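Local atomic coordinates of tyrosine specific protein phosphatase, putative (Trypanosoma brucei, PDB entry 3M4U), a protein that probably removes phosphate from phosphotyrosine in proteins, as a protein tyrosine phosphatase, and dephosphorylates the nucleolar protein NOPP44/46. Residues E141-F146 against A153-R158; R175-H180 against V189-Y194. One frame throughout, in Å; residues are numbered along the deposited sequence.

Contact 1: E141-F146 against A153-R158; sequences EDSLSF and AIKVTR
The guanidinium of Arg158 meets the carbonyl of Glu141 at its edge, while Tyr164 makes a cation-pi contact with the group. This is one end of an antiparallel beta hairpin, strands 143-146 and 154-158, in the phosphatase domain. Arg158 NE donates to Glu141 O at 2.7 Å, nearly straight at 173° and in both the carbonyl and guanidinium planes. NH2 adds a weak bond to the same oxygen. At the other end the Phe146 ring lies obliquely to Ile154 O and packs on Val103 and Leu107 of helix 103-112.
Leu144 pairs with Val156 and Phe146 with Ile154, each through two backbone hydrogen bonds. Their side chains share one face; Val156 and Ile154 also reach helix 103-112. Ser143, Ser145, Lys155 and Thr157 occupy the other face. There a chi2 of 71° turns Lys155 CD out of the extended line, and its CG lies 3.9 Å from Ser145 CB.
Just before strand 143-146, Asp142 O accepts a hydrogen bond from Arg158 N. The Asp142 and Arg158 side chains cross at about a right angle, with Asp142 OD1 4.1 Å from Arg158 NE, beyond salt-bridge range. Across the serine-bearing face, Ser143 OG touches the methyl CG2 of Thr157 at 3.5 Å.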
ATOM      1  N   GLU A 141      20.756 -13.757  -9.956  1.00 60.83           N
ATOM      2  CA  GLU A 141      19.812 -14.685 -10.530  1.00 59.14           C
ATOM      3  C   GLU A 141      19.025 -13.983 -11.623  1.00 55.42           C
ATOM      4  O   GLU A 141      18.872 -12.761 -11.608  1.00 55.50           O
ATOM      5  CB  GLU A 141      18.857 -15.158  -9.455  1.00 57.43           C
ATOM      6  CG  GLU A 141      19.467 -15.217  -8.084  1.00 57.36           C
ATOM      7  CD  GLU A 141      18.388 -15.374  -7.042  1.00 61.55           C
ATOM      8  OE1 GLU A 141      17.236 -15.009  -7.365  1.00 53.94           O
ATOM      9  OE2 GLU A 141      18.679 -15.863  -5.924  1.00 64.96           O
ATOM     10  N   ASP A 142      18.521 -14.759 -12.570  1.00 50.70           N
ATOM     11  CA  ASP A 142      17.732 -14.204 -13.656  1.00 56.20           C
ATOM     12  C   ASP A 142      16.307 -14.682 -13.484  1.00 54.50           C
ATOM     13  O   ASP A 142      15.366 -14.103 -14.036  1.00 53.32           O
ATOM     14  CB  ASP A 142      18.273 -14.669 -15.014  1.00 63.35           C
ATOM     15  CG  ASP A 142      19.543 -13.925 -15.437  1.00 71.80           C
ATOM     16  OD1 ASP A 142      20.245 -13.358 -14.561  1.00 68.95           O
ATOM     17  OD2 ASP A 142      19.833 -13.911 -16.659  1.00 71.39           O
ATOM     18  N   SER A 143      16.161 -15.744 -12.700  1.00 51.16           N
ATOM     19  CA  SER A 143      14.892 -16.434 -12.582  1.00 48.89           C
ATOM     20  C   SER A 143      14.642 -16.937 -11.165  1.00 49.50           C
ATOM     21  O   SER A 143      15.551 -17.417 -10.473  1.00 46.68           O
ATOM     22  CB  SER A 143      14.824 -17.599 -13.573  1.00 50.16           C
ATOM     23  OG  SER A 143      13.498 -18.089 -13.695  1.00 52.14           O
ATOM     24  N   LEU A 144      13.388 -16.813 -10.749  1.00 46.69           N
ATOM     25  CA  LEU A 144      12.946 -17.291  -9.459  1.00 48.78           C
ATOM     26  C   LEU A 144      11.662 -18.048  -9.722  1.00 49.46           C
ATOM     27  O   LEU A 144      10.824 -17.606 -10.510  1.00 48.08           O
ATOM     28  CB  LEU A 144      12.697 -16.108  -8.518  1.00 43.04           C
ATOM     29  CG  LEU A 144      13.144 -16.252  -7.065  1.00 42.41           C
ATOM     30  CD1 LEU A 144      14.534 -16.850  -6.970  1.00 43.86           C
ATOM     31  CD2 LEU A 144      13.106 -14.908  -6.373  1.00 45.63           C
ATOM     32  N   SER A 145      11.513 -19.203  -9.087  1.00 49.89           N
ATOM     33  CA  SER A 145      10.276 -19.967  -9.245  1.00 56.94           C
ATOM     34  C   SER A 145       9.630 -20.293  -7.905  1.00 49.72           C
ATOM     35  O   SER A 145      10.304 -20.515  -6.897  1.00 47.13           O
ATOM     36  CB  SER A 145      10.508 -21.249 -10.067  1.00 63.46           C
ATOM     37  OG  SER A 145      11.488 -22.082  -9.465  1.00 67.40           O
ATOM     38  N   PHE A 146       8.309 -20.295  -7.896  1.00 48.45           N
ATOM     39  CA  PHE A 146       7.591 -20.631  -6.683  1.00 51.75           C
ATOM     40  C   PHE A 146       6.572 -21.713  -7.010  1.00 54.88           C
ATOM     41  O   PHE A 146       5.645 -21.471  -7.782  1.00 53.60           O
ATOM     42  CB  PHE A 146       6.934 -19.382  -6.095  1.00 44.40           C
ATOM     43  CG  PHE A 146       7.918 -18.339  -5.642  1.00 43.78           C
ATOM     44  CD1 PHE A 146       8.341 -17.342  -6.507  1.00 41.72           C
ATOM     45  CD2 PHE A 146       8.435 -18.366  -4.348  1.00 44.69           C
ATOM     46  CE1 PHE A 146       9.249 -16.375  -6.088  1.00 44.68           C
ATOM     47  CE2 PHE A 146       9.354 -17.404  -3.914  1.00 41.03           C
ATOM     48  CZ  PHE A 146       9.760 -16.407  -4.782  1.00 43.53           C
ATOM     49  N   ALA A 153       4.626 -24.555 -11.690  1.00 73.91           N
ATOM     50  CA  ALA A 153       5.185 -23.535 -10.810  1.00 70.50           C
ATOM     51  C   ALA A 153       5.216 -22.223 -11.559  1.00 63.72           C
ATOM     52  O   ALA A 153       5.252 -22.207 -12.787  1.00 61.61           O
ATOM     53  CB  ALA A 153       6.593 -23.917 -10.365  1.00 67.46           C
ATOM     54  N   ILE A 154       5.190 -21.123 -10.814  1.00 61.59           N
ATOM     55  CA  ILE A 154       5.204 -19.799 -11.420  1.00 56.54           C
ATOM     56  C   ILE A 154       6.617 -19.239 -11.426  1.00 54.41           C
ATOM     57  O   ILE A 154       7.318 -19.291 -10.413  1.00 50.45           O
ATOM     58  CB  ILE A 154       4.271 -18.838 -10.681  1.00 54.00           C
ATOM     59  CG1 ILE A 154       2.848 -19.394 -10.691  1.00 54.34           C
ATOM     60  CG2 ILE A 154       4.299 -17.473 -11.329  1.00 45.90           C
ATOM     61  CD1 ILE A 154       1.829 -18.462 -10.072  1.00 46.37           C
ATOM     62  N   LYS A 155       7.044 -18.732 -12.580  1.00 54.00           N
ATOM     63  CA  LYS A 155       8.380 -18.146 -12.690  1.00 59.27           C
ATOM     64  C   LYS A 155       8.358 -16.622 -12.710  1.00 49.99           C
ATOM     65  O   LYS A 155       7.462 -15.997 -13.287  1.00 45.62           O
ATOM     66  CB  LYS A 155       9.151 -18.680 -13.911  1.00 58.82           C
ATOM     67  CG  LYS A 155       9.750 -20.072 -13.724  1.00 61.37           C
ATOM     68  CD  LYS A 155       8.664 -21.159 -13.696  1.00 66.76           C
ATOM     69  CE  LYS A 155       9.264 -22.565 -13.794  1.00 68.90           C
ATOM     70  NZ  LYS A 155       8.232 -23.589 -14.144  1.00 70.80           N
ATOM     71  N   VAL A 156       9.359 -16.044 -12.062  1.00 46.67           N
ATOM     72  CA  VAL A 156       9.565 -14.615 -12.096  1.00 47.34           C
ATOM     73  C   VAL A 156      10.977 -14.374 -12.593  1.00 48.39           C
ATOM     74  O   VAL A 156      11.955 -14.754 -11.946  1.00 47.89           O
ATOM     75  CB  VAL A 156       9.386 -13.977 -10.712  1.00 44.46           C
ATOM     76  CG1 VAL A 156       9.580 -12.470 -10.805  1.00 41.75           C
ATOM     77  CG2 VAL A 156       8.020 -14.302 -10.170  1.00 37.83           C
ATOM     78  N   THR A 157      11.077 -13.751 -13.758  1.00 45.51           N
ATOM     79  CA  THR A 157      12.373 -13.487 -14.357  1.00 47.88           C
ATOM     80  C   THR A 157      12.543 -11.989 -14.510  1.00 43.69           C
ATOM     81  O   THR A 157      11.572 -11.233 -14.434  1.00 41.33           O
ATOM     82  CB  THR A 157      12.493 -14.154 -15.748  1.00 47.34           C
ATOM     83  OG1 THR A 157      11.718 -13.416 -16.699  1.00 42.25           O
ATOM     84  CG2 THR A 157      11.981 -15.588 -15.698  1.00 43.91           C
ATOM     85  N   ARG A 158      13.784 -11.567 -14.717  1.00 45.98           N
ATOM     86  CA  ARG A 158      14.066 -10.187 -15.072  1.00 44.31           C
ATOM     87  C   ARG A 158      13.514  -9.871 -16.453  1.00 46.22           C
ATOM     88  O   ARG A 158      13.187 -10.768 -17.237  1.00 44.36           O
ATOM     89  CB  ARG A 158      15.568  -9.920 -15.058  1.00 45.64           C
ATOM     90  CG  ARG A 158      16.193  -9.950 -13.683  1.00 44.95           C
ATOM     91  CD  ARG A 158      17.696 -10.090 -13.811  1.00 46.78           C
ATOM     92  NE  ARG A 158      18.363 -10.302 -12.527  1.00 48.58           N
ATOM     93  CZ  ARG A 158      18.725  -9.328 -11.696  1.00 51.70           C
ATOM     94  NH1 ARG A 158      18.469  -8.062 -12.000  1.00 48.46           N
ATOM     95  NH2 ARG A 158      19.341  -9.623 -10.552  1.00 55.50           N
TER

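Contact 2: R175-H180 against V189-Y194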
ATOM      1  N   ARG A 175      12.086  -2.455 -10.172  1.00 32.41           N
ATOM      2  CA  ARG A 175      12.367  -3.785 -10.700  1.00 35.45           C
ATOM      3  C   ARG A 175      11.360  -4.197 -11.768  1.00 36.48           C
ATOM      4  O   ARG A 175      10.253  -4.635 -11.458  1.00 40.64           O
ATOM      5  CB  ARG A 175      12.405  -4.824  -9.577  1.00 37.64           C
ATOM      6  CG  ARG A 175      13.547  -4.635  -8.578  1.00 35.31           C
ATOM      7  CD  ARG A 175      13.558  -5.743  -7.519  1.00 34.07           C
ATOM      8  NE  ARG A 175      14.571  -5.545  -6.477  1.00 35.67           N
ATOM      9  CZ  ARG A 175      14.332  -5.014  -5.276  1.00 37.41           C
ATOM     10  NH1 ARG A 175      15.316  -4.881  -4.387  1.00 39.69           N
ATOM     11  NH2 ARG A 175      13.113  -4.620  -4.952  1.00 32.69           N
ATOM     12  N   PRO A 176      11.729  -4.030 -13.044  1.00 38.30           N
ATOM     13  CA  PRO A 176      10.833  -4.573 -14.064  1.00 35.21           C
ATOM     14  C   PRO A 176      10.938  -6.088 -14.051  1.00 39.18           C
ATOM     15  O   PRO A 176      12.047  -6.627 -14.089  1.00 37.97           O
ATOM     16  CB  PRO A 176      11.381  -3.977 -15.369  1.00 43.53           C
ATOM     17  CG  PRO A 176      12.184  -2.744 -14.928  1.00 42.10           C
ATOM     18  CD  PRO A 176      12.774  -3.156 -13.610  1.00 38.44           C
ATOM     19  N   LEU A 177       9.795  -6.761 -13.984  1.00 37.41           N
ATOM     20  CA  LEU A 177       9.775  -8.205 -13.802  1.00 41.24           C
ATOM     21  C   LEU A 177       8.896  -8.856 -14.839  1.00 41.14           C
ATOM     22  O   LEU A 177       8.020  -8.209 -15.415  1.00 44.36           O
ATOM     23  CB  LEU A 177       9.232  -8.559 -12.418  1.00 38.14           C
ATOM     24  CG  LEU A 177       9.955  -7.923 -11.236  1.00 38.91           C
ATOM     25  CD1 LEU A 177       9.204  -8.185  -9.947  1.00 35.14           C
ATOM     26  CD2 LEU A 177      11.369  -8.445 -11.138  1.00 37.61           C
ATOM     27  N   VAL A 178       9.120 -10.144 -15.074  1.00 40.78           N
ATOM     28  CA  VAL A 178       8.187 -10.918 -15.877  1.00 43.51           C
ATOM     29  C   VAL A 178       7.694 -12.133 -15.084  1.00 42.55           C
ATOM     30  O   VAL A 178       8.489 -12.889 -14.512  1.00 40.57           O
ATOM     31  CB  VAL A 178       8.794 -11.344 -17.236  1.00 43.28           C
ATOM     32  CG1 VAL A 178       7.688 -11.736 -18.201  1.00 45.43           C
ATOM     33  CG2 VAL A 178       9.633 -10.218 -17.831  1.00 44.28           C
ATOM     34  N   ILE A 179       6.374 -12.289 -15.044  1.00 39.85           N
ATOM     35  CA  ILE A 179       5.730 -13.410 -14.370  1.00 44.80           C
ATOM     36  C   ILE A 179       5.244 -14.415 -15.400  1.00 50.22           C
ATOM     37  O   ILE A 179       4.494 -14.055 -16.315  1.00 48.69           O
ATOM     38  CB  ILE A 179       4.481 -12.968 -13.563  1.00 47.64           C
ATOM     39  CG1 ILE A 179       4.811 -11.875 -12.541  1.00 46.88           C
ATOM     40  CG2 ILE A 179       3.841 -14.161 -12.847  1.00 44.75           C
ATOM     41  CD1 ILE A 179       3.546 -11.268 -11.903  1.00 39.85           C
ATOM     42  N   HIS A 180       5.647 -15.673 -15.246  1.00 50.32           N
ATOM     43  CA  HIS A 180       5.237 -16.720 -16.183  1.00 54.08           C
ATOM     44  C   HIS A 180       4.348 -17.768 -15.519  1.00 50.88           C
ATOM     45  O   HIS A 180       4.839 -18.658 -14.832  1.00 51.27           O
ATOM     46  CB  HIS A 180       6.458 -17.413 -16.787  1.00 54.36           C
ATOM     47  CG  HIS A 180       7.476 -16.474 -17.357  1.00 55.31           C
ATOM     48  ND1 HIS A 180       8.407 -15.821 -16.577  1.00 50.14           N
ATOM     49  CD2 HIS A 180       7.734 -16.107 -18.636  1.00 59.84           C
ATOM     50  CE1 HIS A 180       9.186 -15.083 -17.348  1.00 53.63           C
ATOM     51  NE2 HIS A 180       8.799 -15.239 -18.602  1.00 59.99           N
ATOM     52  N   VAL A 189       5.421  -6.606 -15.230  1.00 41.26           N
ATOM     53  CA  VAL A 189       4.906  -5.802 -14.145  1.00 43.19           C
ATOM     54  C   VAL A 189       6.089  -5.099 -13.521  1.00 38.87           C
ATOM     55  O   VAL A 189       7.155  -5.687 -13.372  1.00 37.06           O
ATOM     56  CB  VAL A 189       4.113  -6.660 -13.101  1.00 39.87           C
ATOM     57  CG1 VAL A 189       4.929  -7.837 -12.634  1.00 38.02           C
ATOM     58  CG2 VAL A 189       3.640  -5.796 -11.916  1.00 40.22           C
ATOM     59  N   LEU A 190       5.904  -3.822 -13.205  1.00 36.90           N
ATOM     60  CA  LEU A 190       6.960  -3.032 -12.593  1.00 38.49           C
ATOM     61  C   LEU A 190       6.744  -2.925 -11.084  1.00 39.56           C
ATOM     62  O   LEU A 190       5.721  -2.391 -10.638  1.00 37.58           O
ATOM     63  CB  LEU A 190       6.975  -1.629 -13.206  1.00 35.47           C
ATOM     64  CG  LEU A 190       7.892  -0.653 -12.466  1.00 38.48           C
ATOM     65  CD1 LEU A 190       9.349  -1.024 -12.691  1.00 35.73           C
ATOM     66  CD2 LEU A 190       7.629   0.773 -12.906  1.00 40.38           C
ATOM     67  N   GLN A 191       7.674  -3.441 -10.286  1.00 38.04           N
ATOM     68  CA  GLN A 191       7.577  -3.161  -8.864  1.00 36.92           C
ATOM     69  C   GLN A 191       8.476  -2.001  -8.490  1.00 35.44           C
ATOM     70  O   GLN A 191       9.589  -1.866  -8.991  1.00 32.54           O
ATOM     71  CB  GLN A 191       7.859  -4.381  -7.967  1.00 35.84           C
ATOM     72  CG  GLN A 191       9.321  -4.560  -7.640  1.00 43.86           C
ATOM     73  CD  GLN A 191       9.631  -4.867  -6.174  1.00 35.85           C
ATOM     74  OE1 GLN A 191       8.750  -5.042  -5.332  1.00 35.77           O
ATOM     75  NE2 GLN A 191      10.917  -4.951  -5.880  1.00 36.29           N
ATOM     76  N   VAL A 192       7.965  -1.162  -7.599  1.00 32.72           N
ATOM     77  CA  VAL A 192       8.749  -0.093  -7.023  1.00 32.67           C
ATOM     78  C   VAL A 192       8.813  -0.291  -5.504  1.00 34.15           C
ATOM     79  O   VAL A 192       7.777  -0.306  -4.830  1.00 33.51           O
ATOM     80  CB  VAL A 192       8.132   1.284  -7.399  1.00 36.03           C
ATOM     81  CG1 VAL A 192       8.859   2.430  -6.715  1.00 30.82           C
ATOM     82  CG2 VAL A 192       8.150   1.467  -8.912  1.00 34.29           C
ATOM     83  N   GLN A 193      10.024  -0.462  -4.968  1.00 30.90           N
ATOM     84  CA  GLN A 193      10.197  -0.678  -3.541  1.00 27.63           C
ATOM     85  C   GLN A 193      10.858   0.506  -2.878  1.00 35.01           C
ATOM     86  O   GLN A 193      11.933   0.971  -3.313  1.00 34.09           O
ATOM     87  CB  GLN A 193      11.018  -1.941  -3.262  1.00 29.50           C
ATOM     88  CG  GLN A 193      11.078  -2.329  -1.793  1.00 27.64           C
ATOM     89  CD  GLN A 193      12.228  -3.275  -1.481  1.00 34.91           C
ATOM     90  OE1 GLN A 193      13.022  -3.615  -2.368  1.00 33.17           O
ATOM     91  NE2 GLN A 193      12.329  -3.707  -0.214  1.00 30.72           N
ATOM     92  N   TYR A 194      10.213   0.996  -1.820  1.00 30.73           N
ATOM     93  CA  TYR A 194      10.761   2.078  -1.025  1.00 25.08           C
ATOM     94  C   TYR A 194      11.169   1.524   0.319  1.00 33.27           C
ATOM     95  O   TYR A 194      10.336   0.909   1.021  1.00 34.04           O
ATOM     96  CB  TYR A 194       9.722   3.174  -0.831  1.00 33.30           C
ATOM     97  CG  TYR A 194      10.164   4.290   0.099  1.00 33.78           C
ATOM     98  CD1 TYR A 194      11.457   4.811   0.034  1.00 32.73           C
ATOM     99  CD2 TYR A 194       9.282   4.834   1.025  1.00 33.02           C
ATOM    100  CE1 TYR A 194      11.866   5.823   0.890  1.00 34.07           C
ATOM    101  CE2 TYR A 194       9.670   5.861   1.876  1.00 34.42           C
ATOM    102  CZ  TYR A 194      10.966   6.359   1.805  1.00 34.84           C
ATOM    103  OH  TYR A 194      11.343   7.380   2.661  1.00 30.94           O
TER
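Arg175 and Gln193 are joined by a side-chain hydrogen bond at one end of an antiparallel beta hairpin. Arg175 NH2 donates to Gln193 OE1 at 2.8 Å with an angle of 167°. The oxygen lies in the guanidinium plane, but the donor is tilted 28° from the amide carbonyl plane. NH1 adds a weak bond, so two nitrogens share one acceptor. The arginine chain is extended from CG to NE and reaches past Gln191 to the second residue beyond it. Trp136 makes a cation-pi contact with Arg175, and Gln193 NE2 donates to Thr122 O, which fixes the amide at its other end.

The backbone supplies four hydrogen bonds. Arg175 N gives a nearly straight one to Gln191 O at 2.8 Å, and Gln191 N returns one to Arg175 O. Leu177 and Val189 exchange a second pair. Pro176 sits between them opposite Leu190, in a non-hydrogen-bonded pair.

Apolar side chains also meet. Pro176 and Leu190 lie side by side on one face, with CG 4.0 Å from CD1. On the other face Leu177 CB meets Val189 CG1 more loosely, at 4.4 Å. Val189 CG1 lies between the backbone N and the carbonyl carbon (chi1 52°) and touches Ile179 CD1 at 3.8 Å.

Within the central sheet, strand 187-194 runs between strand 172-180 and the parallel strand 117-120. Val189, Gln191 and Gln193 touch that parallel strand, while Val192 and Tyr194 pack on helix 206-217.

Overall arrangement
From the N terminus, the chain first closes contact 1, whose two segments are joined by a short loop of residues 147-152. It then passes strand 165-167 and enters strand 172-180, and the turn before strand 187-194 closes contact 2. The two hairpins follow in series and neither nests in nor crosses the other. They meet edge to edge in one sheet, where strand 154-158 pairs antiparallel with strand 172-180. Lys155 O to His180 N and Thr157 O to Val178 N are probable hydrogen bonds there. Contact 1 thus extends the sheet outward, while contact 2 lies nearer the chain's centre, and its strand 187-194 carries the sheet on into its parallel part.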